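Local coordinates for exopolygalacturonase (Yersinia enterocolitica, PDB 2UVF), which hydrolyses polygalacturonic acid, the backbone of pectin, as a family 28 exo-acting glycosidase, probably releasing digalacturonic acid from chain ends, at residues D68-S73 with L78-D83. Sequence-based numbering, arbitrary orientation.
Sequences DYQIFS and LGKASD
Where I71 faces both L78 and G79, the hairpin of strands 66-73 and 76-80 carries a classic beta bulge, a compact example of how an antiparallel pair absorbs an extra residue. The hairpin belongs to the fibronectin type III domain, with 76-80 at the edge of a four-stranded sheet and 66-73 bonded on its other side to strand 125-134. Backbone bonds frame the bulge: L78 N reaches I71 O at 2.7 Å, and I71 N meets G79 O at 3.0 Å. At G79, whose phi is 147°, a CB would be pressed against the carbonyl O of L78, a constraint of its own backbone and not of strand 66-73. Further along, A81 N donates almost straight (174°) to Y69 O, just as the strand gives way to helix 81-88.

Apolar contacts lie on the I71 side of the sheet. I71 and L78 cross at about a right angle, CG2 against CD1 at 3.8 Å, and both side chains touch F115 of strand 114-117. A81 CB meets Y69 CB and is further packed by W57.

On the other face Q70 and K80 run side by side, and the Q70 amide bonds to Q133. The remaining polar side-chain interactions gather at the helix start. The carboxylate of D68 grips S82 with both oxygens, each through its syn lone pair, and OD1 takes S82 N at 3.2 Å. OD1 also accepts Y69 N on its anti side, from somewhat out of the carboxylate plane, a bond within the strand that helps fix the rotation of the carboxylate. The helix start would probably stabilise the negative charge of D68, and K80 NZ, not in contact, may add to this. S82 OG, at chi1 59° between its backbone N and carbonyl carbon, donates to D68 OD2 at 2.7 Å.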
loop_
_atom_site.group_PDB
_atom_site.type_symbol
_atom_site.label_atom_id
_atom_site.label_comp_id
_atom_site.label_asym_id
_atom_site.label_seq_id
_atom_site.Cartn_x
_atom_site.Cartn_y
_atom_site.Cartn_z
ATOM N N ASP A 68 14.655 16.098 12.845
ATOM C CA ASP A 68 15.207 15.922 11.500
ATOM C C ASP A 68 16.352 14.902 11.513
ATOM O O ASP A 68 16.739 14.414 12.571
ATOM C CB ASP A 68 15.711 17.262 10.953
ATOM C CG ASP A 68 15.413 17.448 9.477
ATOM O OD1 ASP A 68 15.252 16.453 8.738
ATOM O OD2 ASP A 68 15.345 18.610 9.048
ATOM N N TYR A 69 16.874 14.584 10.327
ATOM C CA TYR A 69 18.062 13.729 10.160
ATOM C C TYR A 69 18.965 14.345 9.096
ATOM O O TYR A 69 18.465 14.974 8.155
ATOM C CB TYR A 69 17.665 12.316 9.725
ATOM C CG TYR A 69 17.079 11.472 10.827
ATOM C CD1 TYR A 69 17.892 10.659 11.625
ATOM C CD2 TYR A 69 15.702 11.474 11.072
ATOM C CE1 TYR A 69 17.350 9.879 12.648
ATOM C CE2 TYR A 69 15.153 10.696 12.086
ATOM C CZ TYR A 69 15.972 9.907 12.873
ATOM O OH TYR A 69 15.397 9.138 13.864
ATOM N N GLN A 70 20.282 14.169 9.247
ATOM C CA GLN A 70 21.265 14.745 8.318
ATOM C C GLN A 70 22.109 13.651 7.698
ATOM O O GLN A 70 22.510 12.714 8.386
ATOM C CB GLN A 70 22.199 15.720 9.035
ATOM C CG GLN A 70 21.537 16.936 9.659
ATOM C CD GLN A 70 22.558 17.992 10.085
ATOM O OE1 GLN A 70 23.775 17.747 10.075
ATOM N NE2 GLN A 70 22.069 19.167 10.470
ATOM N N ILE A 71 22.413 13.799 6.412
ATOM C CA ILE A 71 23.024 12.722 5.624
ATOM C C ILE A 71 24.390 13.126 5.061
ATOM O O ILE A 71 24.520 14.159 4.423
ATOM C CB ILE A 71 22.049 12.203 4.506
ATOM C CG1 ILE A 71 20.901 11.395 5.126
ATOM C CG2 ILE A 71 22.773 11.333 3.497
ATOM C CD1 ILE A 71 19.732 12.228 5.631
ATOM N N PHE A 72 25.397 12.294 5.313
ATOM C CA PHE A 72 26.781 12.574 4.920
ATOM C C PHE A 72 27.345 11.447 4.071
ATOM O O PHE A 72 27.218 10.272 4.428
ATOM C CB PHE A 72 27.679 12.726 6.156
ATOM C CG PHE A 72 27.094 13.568 7.263
ATOM C CD1 PHE A 72 27.411 14.921 7.367
ATOM C CD2 PHE A 72 26.268 12.998 8.228
ATOM C CE1 PHE A 72 26.893 15.705 8.387
ATOM C CE2 PHE A 72 25.746 13.780 9.250
ATOM C CZ PHE A 72 26.064 15.139 9.330
ATOM N N SER A 73 27.962 11.803 2.947
ATOM C CA SER A 73 28.767 10.860 2.179
ATOM C C SER A 73 30.222 11.187 2.469
ATOM O O SER A 73 30.635 12.356 2.351
ATOM C CB SER A 73 28.475 10.958 0.682
ATOM O OG SER A 73 29.362 10.150 -0.080
ATOM N N LEU A 78 25.462 16.110 2.892
ATOM C CA LEU A 78 24.678 16.117 1.651
ATOM C C LEU A 78 23.393 16.934 1.791
ATOM O O LEU A 78 22.876 17.490 0.805
ATOM C CB LEU A 78 24.369 14.679 1.192
ATOM C CG LEU A 78 25.578 13.820 0.799
ATOM C CD1 LEU A 78 25.223 12.345 0.776
ATOM C CD2 LEU A 78 26.155 14.256 -0.543
ATOM N N GLY A 79 22.878 17.004 3.018
ATOM C CA GLY A 79 21.663 17.761 3.307
ATOM C C GLY A 79 20.798 17.180 4.411
ATOM O O GLY A 79 21.199 16.252 5.109
ATOM N N LYS A 80 19.594 17.734 4.556
ATOM C CA LYS A 80 18.635 17.279 5.585
ATOM C C LYS A 80 17.518 16.432 4.971
ATOM O O LYS A 80 17.081 16.698 3.843
ATOM C CB LYS A 80 18.048 18.475 6.345
ATOM C CG LYS A 80 19.097 19.431 6.885
ATOM C CD LYS A 80 18.696 20.049 8.199
ATOM C CE LYS A 80 18.133 21.444 8.010
ATOM N NZ LYS A 80 18.497 22.376 9.138
ATOM N N ALA A 81 17.064 15.425 5.717
ATOM C CA ALA A 81 15.955 14.553 5.287
ATOM C C ALA A 81 14.720 15.342 4.849
ATOM O O ALA A 81 14.170 15.091 3.770
ATOM C CB ALA A 81 15.595 13.555 6.388
ATOM N N SER A 82 14.321 16.317 5.677
ATOM C CA SER A 82 13.172 17.200 5.418
ATOM C C SER A 82 13.231 17.928 4.071
ATOM O O SER A 82 12.273 17.860 3.293
ATOM C CB SER A 82 13.023 18.225 6.543
ATOM O OG SER A 82 14.198 19.020 6.657
ATOM N N ASP A 83 14.341 18.627 3.807
ATOM C CA ASP A 83 14.533 19.384 2.556
ATOM C C ASP A 83 14.702 18.468 1.341
ATOM O O ASP A 83 14.281 18.797 0.231
ATOM C CB ASP A 83 15.741 20.348 2.655
ATOM C CG ASP A 83 15.713 21.239 3.919
ATOM O OD1 ASP A 83 14.645 21.821 4.259
ATOM O OD2 ASP A 83 16.785 21.372 4.562
#